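GRMZM2G135359 pseudokinase (Zea mays, PDB 6CPY) is a receptor-like pseudokinase that may bind ATP through its kinase-fold domain, though its catalytic activity is doubtful. Local coordinates at residues M145-E159 with M293-G307. Numbering follows the deposited sequence.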
loop_
_atom_site.group_PDB
_atom_site.type_symbol
_atom_site.label_atom_id
_atom_site.label_comp_id
_atom_site.label_asym_id
_atom_site.label_seq_id
_atom_site.Cartn_x
_atom_site.Cartn_y
_atom_site.Cartn_z
ATOM N N MET A 145 6.436 -13.480 -14.519
ATOM C CA MET A 145 6.436 -12.107 -15.018
ATOM C C MET A 145 5.477 -11.238 -14.217
ATOM O O MET A 145 5.782 -10.087 -13.934
ATOM C CB MET A 145 6.099 -12.048 -16.516
ATOM C CG MET A 145 7.200 -12.602 -17.413
ATOM S SD MET A 145 8.817 -11.891 -17.072
ATOM C CE MET A 145 8.445 -10.148 -17.257
ATOM N N ALA A 146 4.328 -11.794 -13.849
ATOM C CA ALA A 146 3.397 -11.082 -12.979
ATOM C C ALA A 146 4.055 -10.709 -11.650
ATOM O O ALA A 146 3.931 -9.572 -11.188
ATOM C CB ALA A 146 2.150 -11.911 -12.739
ATOM N N ARG A 147 4.782 -11.654 -11.055
ATOM C CA ARG A 147 5.469 -11.388 -9.801
ATOM C C ARG A 147 6.582 -10.344 -9.920
ATOM O O ARG A 147 6.768 -9.546 -9.024
ATOM C CB ARG A 147 5.973 -12.679 -9.181
ATOM C CG ARG A 147 4.818 -13.578 -8.797
ATOM C CD ARG A 147 5.203 -14.660 -7.822
ATOM N NE ARG A 147 4.183 -15.705 -7.833
ATOM C CZ ARG A 147 4.027 -16.631 -6.894
ATOM N NH1 ARG A 147 4.800 -16.665 -5.818
ATOM N NH2 ARG A 147 3.085 -17.542 -7.056
ATOM N N LEU A 148 7.323 -10.358 -11.024
ATOM C CA LEU A 148 8.343 -9.351 -11.247
ATOM C C LEU A 148 7.746 -7.966 -11.465
ATOM O O LEU A 148 8.259 -6.991 -10.938
ATOM C CB LEU A 148 9.262 -9.749 -12.410
ATOM C CG LEU A 148 10.505 -10.521 -11.929
ATOM C CD1 LEU A 148 10.194 -11.636 -10.947
ATOM C CD2 LEU A 148 11.266 -11.055 -13.133
ATOM N N ARG A 149 6.667 -7.894 -12.233
ATOM C CA ARG A 149 5.950 -6.636 -12.415
ATOM C C ARG A 149 5.450 -6.051 -11.104
ATOM O O ARG A 149 5.549 -4.867 -10.882
ATOM C CB ARG A 149 4.759 -6.816 -13.348
ATOM C CG ARG A 149 5.108 -6.984 -14.813
ATOM C CD ARG A 149 4.101 -6.230 -15.669
ATOM N NE ARG A 149 2.741 -6.360 -15.159
ATOM C CZ ARG A 149 1.782 -5.435 -15.275
ATOM N NH1 ARG A 149 2.001 -4.270 -15.882
ATOM N NH2 ARG A 149 0.586 -5.679 -14.769
ATOM N N ILE A 150 4.900 -6.898 -10.243
ATOM C CA ILE A 150 4.419 -6.462 -8.945
ATOM C C ILE A 150 5.590 -5.982 -8.084
ATOM O O ILE A 150 5.546 -4.899 -7.510
ATOM C CB ILE A 150 3.635 -7.592 -8.248
ATOM C CG1 ILE A 150 2.286 -7.797 -8.965
ATOM C CG2 ILE A 150 3.453 -7.293 -6.760
ATOM C CD1 ILE A 150 1.638 -9.132 -8.668
ATOM N N SER A 151 6.656 -6.773 -8.041
ATOM C CA SER A 151 7.854 -6.401 -7.285
ATOM C C SER A 151 8.438 -5.037 -7.712
ATOM O O SER A 151 8.822 -4.220 -6.865
ATOM C CB SER A 151 8.930 -7.511 -7.446
ATOM O OG SER A 151 8.463 -8.775 -6.985
ATOM N N MET A 152 8.512 -4.799 -9.015
ATOM C CA MET A 152 9.061 -3.553 -9.542
ATOM C C MET A 152 8.133 -2.391 -9.220
ATOM O O MET A 152 8.584 -1.352 -8.729
ATOM C CB MET A 152 9.293 -3.637 -11.052
ATOM C CG MET A 152 10.227 -2.555 -11.592
ATOM S SD MET A 152 11.909 -2.718 -10.945
ATOM C CE MET A 152 11.822 -4.461 -10.611
ATOM N N GLY A 153 6.836 -2.578 -9.476
ATOM C CA GLY A 153 5.826 -1.562 -9.156
ATOM C C GLY A 153 5.903 -1.080 -7.723
ATOM O O GLY A 153 5.872 0.126 -7.466
ATOM N N ILE A 154 6.007 -2.021 -6.785
ATOM C CA ILE A 154 6.192 -1.698 -5.374
ATOM C C ILE A 154 7.449 -0.861 -5.151
ATOM O O ILE A 154 7.403 0.183 -4.487
ATOM C CB ILE A 154 6.219 -2.965 -4.486
ATOM C CG1 ILE A 154 4.857 -3.668 -4.495
ATOM C CG2 ILE A 154 6.568 -2.606 -3.056
ATOM C CD1 ILE A 154 4.894 -5.083 -3.976
ATOM N N ALA A 155 8.573 -1.301 -5.720
ATOM C CA ALA A 155 9.823 -0.572 -5.555
ATOM C C ALA A 155 9.731 0.864 -6.082
ATOM O O ALA A 155 10.188 1.789 -5.412
ATOM C CB ALA A 155 10.970 -1.312 -6.227
ATOM N N TYR A 156 9.135 1.051 -7.258
ATOM C CA TYR A 156 8.996 2.397 -7.848
ATOM C C TYR A 156 8.124 3.307 -6.981
ATOM O O TYR A 156 8.422 4.490 -6.847
ATOM C CB TYR A 156 8.409 2.356 -9.255
ATOM C CG TYR A 156 9.347 1.877 -10.349
ATOM C CD1 TYR A 156 10.653 2.370 -10.454
ATOM C CD2 TYR A 156 8.905 0.986 -11.326
ATOM C CE1 TYR A 156 11.502 1.940 -11.470
ATOM C CE2 TYR A 156 9.741 0.568 -12.357
ATOM C CZ TYR A 156 11.041 1.033 -12.414
ATOM O OH TYR A 156 11.874 0.601 -13.430
ATOM N N CYS A 157 7.062 2.751 -6.402
ATOM C CA CYS A 157 6.209 3.515 -5.477
ATOM C C CYS A 157 6.992 3.920 -4.227
ATOM O O CYS A 157 7.019 5.104 -3.838
ATOM C CB CYS A 157 4.978 2.699 -5.070
ATOM S SG CYS A 157 3.847 3.618 -3.998
ATOM N N LEU A 158 7.650 2.949 -3.603
ATOM C CA LEU A 158 8.396 3.228 -2.378
ATOM C C LEU A 158 9.522 4.248 -2.603
ATOM O O LEU A 158 9.788 5.084 -1.725
ATOM C CB LEU A 158 8.946 1.939 -1.761
ATOM C CG LEU A 158 8.010 1.144 -0.836
ATOM C CD1 LEU A 158 6.602 1.022 -1.380
ATOM C CD2 LEU A 158 8.587 -0.232 -0.561
ATOM N N GLU A 159 10.181 4.166 -3.755
ATOM C CA GLU A 159 11.230 5.124 -4.131
ATOM C C GLU A 159 10.623 6.525 -4.289
ATOM O O GLU A 159 11.201 7.525 -3.844
ATOM C CB GLU A 159 11.897 4.695 -5.439
ATOM C CG GLU A 159 13.005 5.623 -5.942
ATOM C CD GLU A 159 13.493 5.268 -7.341
ATOM O OE1 GLU A 159 12.692 4.771 -8.168
ATOM O OE2 GLU A 159 14.687 5.500 -7.625
ATOM N N MET A 293 16.306 3.069 -0.669
ATOM C CA MET A 293 15.260 2.601 -1.568
ATOM C C MET A 293 15.544 2.953 -3.034
ATOM O O MET A 293 15.204 2.186 -3.944
ATOM C CB MET A 293 13.898 3.155 -1.132
ATOM C CG MET A 293 12.738 2.334 -1.632
ATOM S SD MET A 293 12.800 0.611 -1.095
ATOM C CE MET A 293 12.176 -0.141 -2.600
ATOM N N LYS A 294 16.171 4.106 -3.264
ATOM C CA LYS A 294 16.579 4.503 -4.612
ATOM C C LYS A 294 17.550 3.473 -5.218
ATOM O O LYS A 294 17.461 3.140 -6.393
ATOM C CB LYS A 294 17.222 5.904 -4.587
ATOM C CG LYS A 294 17.719 6.408 -5.940
ATOM C CD LYS A 294 18.280 7.826 -5.845
ATOM C CE LYS A 294 19.680 7.937 -6.444
ATOM N NZ LYS A 294 19.739 7.623 -7.904
ATOM N N GLU A 295 18.460 2.962 -4.400
ATOM C CA GLU A 295 19.414 1.941 -4.853
ATOM C C GLU A 295 18.702 0.610 -5.133
ATOM O O GLU A 295 18.987 -0.070 -6.122
ATOM C CB GLU A 295 20.517 1.753 -3.804
ATOM C CG GLU A 295 21.361 3.006 -3.609
ATOM C CD GLU A 295 22.267 2.951 -2.395
ATOM O OE1 GLU A 295 21.823 2.499 -1.317
ATOM O OE2 GLU A 295 23.431 3.393 -2.520
ATOM N N VAL A 296 17.759 0.260 -4.268
ATOM C CA VAL A 296 16.961 -0.958 -4.444
ATOM C C VAL A 296 16.217 -0.900 -5.778
ATOM O O VAL A 296 16.273 -1.839 -6.573
ATOM C CB VAL A 296 15.978 -1.172 -3.271
ATOM C CG1 VAL A 296 15.033 -2.335 -3.552
ATOM C CG2 VAL A 296 16.726 -1.423 -1.968
ATOM N N ALA A 297 15.531 0.208 -6.043
ATOM C CA ALA A 297 14.775 0.343 -7.290
ATOM C C ALA A 297 15.671 0.268 -8.527
ATOM O O ALA A 297 15.312 -0.348 -9.524
ATOM C CB ALA A 297 13.976 1.645 -7.290
ATOM N N ALA A 298 16.842 0.900 -8.452
ATOM C CA ALA A 298 17.800 0.873 -9.558
ATOM C C ALA A 298 18.280 -0.554 -9.825
ATOM O O ALA A 298 18.326 -1.000 -10.974
ATOM C CB ALA A 298 18.979 1.793 -9.259
ATOM N N ARG A 299 18.622 -1.263 -8.753
ATOM C CA ARG A 299 19.072 -2.649 -8.849
ATOM C C ARG A 299 17.947 -3.536 -9.389
ATOM O O ARG A 299 18.170 -4.338 -10.298
ATOM C CB ARG A 299 19.579 -3.155 -7.493
ATOM C CG ARG A 299 20.071 -4.608 -7.474
ATOM C CD ARG A 299 21.042 -4.900 -8.609
ATOM N NE ARG A 299 21.532 -6.278 -8.592
ATOM C CZ ARG A 299 22.100 -6.889 -9.633
ATOM N NH1 ARG A 299 22.263 -6.254 -10.791
ATOM N NH2 ARG A 299 22.501 -8.148 -9.521
ATOM N N MET A 300 16.737 -3.356 -8.853
ATOM C CA MET A 300 15.574 -4.094 -9.326
ATOM C C MET A 300 15.301 -3.879 -10.816
ATOM O O MET A 300 14.983 -4.829 -11.514
ATOM C CB MET A 300 14.320 -3.734 -8.512
ATOM C CG MET A 300 14.286 -4.285 -7.096
ATOM S SD MET A 300 14.287 -6.083 -7.005
ATOM C CE MET A 300 12.656 -6.475 -7.629
ATOM N N ARG A 301 15.423 -2.643 -11.303
ATOM C CA ARG A 301 15.242 -2.370 -12.736
ATOM C C ARG A 301 16.317 -3.045 -13.586
ATOM O O ARG A 301 16.028 -3.551 -14.676
ATOM C CB ARG A 301 15.239 -0.868 -13.029
ATOM C CG ARG A 301 14.918 -0.578 -14.485
ATOM C CD ARG A 301 14.927 0.896 -14.808
ATOM N NE ARG A 301 14.387 1.111 -16.147
ATOM C CZ ARG A 301 13.854 2.250 -16.579
ATOM N NH1 ARG A 301 13.767 3.308 -15.776
ATOM N NH2 ARG A 301 13.386 2.319 -17.816
ATOM N N GLU A 302 17.550 -3.032 -13.091
ATOM C CA GLU A 302 18.667 -3.719 -13.741
ATOM C C GLU A 302 18.327 -5.205 -13.905
ATOM O O GLU A 302 18.475 -5.768 -14.990
ATOM C CB GLU A 302 19.949 -3.532 -12.919
ATOM C CG GLU A 302 21.257 -3.796 -13.659
ATOM C CD GLU A 302 22.481 -3.583 -12.778
ATOM O OE1 GLU A 302 22.415 -2.767 -11.835
ATOM O OE2 GLU A 302 23.515 -4.243 -13.017
ATOM N N ILE A 303 17.812 -5.818 -12.837
ATOM C CA ILE A 303 17.493 -7.255 -12.846
ATOM C C ILE A 303 16.281 -7.629 -13.708
ATOM O O ILE A 303 16.344 -8.570 -14.508
ATOM C CB ILE A 303 17.274 -7.769 -11.409
ATOM C CG1 ILE A 303 18.584 -7.676 -10.617
ATOM C CG2 ILE A 303 16.745 -9.198 -11.418
ATOM C CD1 ILE A 303 18.408 -7.755 -9.112
ATOM N N THR A 304 15.181 -6.909 -13.538
ATOM C CA THR A 304 13.924 -7.245 -14.211
ATOM C C THR A 304 13.831 -6.684 -15.629
ATOM O O THR A 304 13.059 -7.195 -16.444
ATOM C CB THR A 304 12.705 -6.737 -13.422
ATOM O OG1 THR A 304 12.706 -5.304 -13.391
ATOM C CG2 THR A 304 12.718 -7.281 -12.006
ATOM N N ALA A 305 14.596 -5.625 -15.900
ATOM C CA ALA A 305 14.485 -4.850 -17.137
ATOM C C ALA A 305 13.071 -4.288 -17.365
ATOM O O ALA A 305 12.641 -4.122 -18.502
ATOM C CB ALA A 305 14.941 -5.674 -18.335
ATOM N N LEU A 306 12.366 -3.972 -16.280
ATOM C CA LEU A 306 11.003 -3.472 -16.369
ATOM C C LEU A 306 11.004 -2.010 -15.987
ATOM O O LEU A 306 11.328 -1.659 -14.857
ATOM C CB LEU A 306 10.063 -4.236 -15.428
ATOM C CG LEU A 306 9.713 -5.676 -15.795
ATOM C CD1 LEU A 306 8.921 -6.309 -14.657
ATOM C CD2 LEU A 306 8.920 -5.744 -17.091
ATOM N N GLY A 307 10.649 -1.158 -16.941
ATOM C CA GLY A 307 10.580 0.267 -16.692
ATOM C C GLY A 307 9.290 0.631 -15.967
ATOM O O GLY A 307 8.380 -0.199 -15.841
#
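Segment 145-159 of helix 144-164 and helix 293-304, both in the kinase C-lobe, run nearly antiparallel, their axes 150° apart and 8.8 Å at closest approach; Ala155 faces Ala297 where the backbones come nearest. Met152, modelled in two conformers, is in the one described here the central knob, seated among Ala297, Met300, Arg301 and Thr304. Its CG lies anti to the backbone N (chi1 -163°), and the chain bends beyond it. At the N-terminal end of helix 293-304 the CE methyl of Met293 packs on Ala155 while its CG meets Leu158 CB at 3.8 Å. The extended Glu159 side chain reaches across to helix 293-304, OE1 resting 3.5 Å from Ala297 CB. Beyond that helix the chain turns back: Ala305 has positive phi, and Thr304 OG1 accepts from Leu306 N at 3.2 Å in an ST turn. Leu306, past this turn, sets CD1 against the backbone of Arg149, 3.7 Å from Arg149 N. Tyr156 OH donates to Leu306 O at 2.7 Å, in the carbonyl plane and on a lone pair, while the extended Arg301 passes Tyr156 OH with CD at 3.4 Å. Tyr221 of helix 214-230 also touches Met300. The helices thus meet through methionine and alanine packing, and one directed tyrosine bond ties the chain leaving helix 293-304 to helix 144-164.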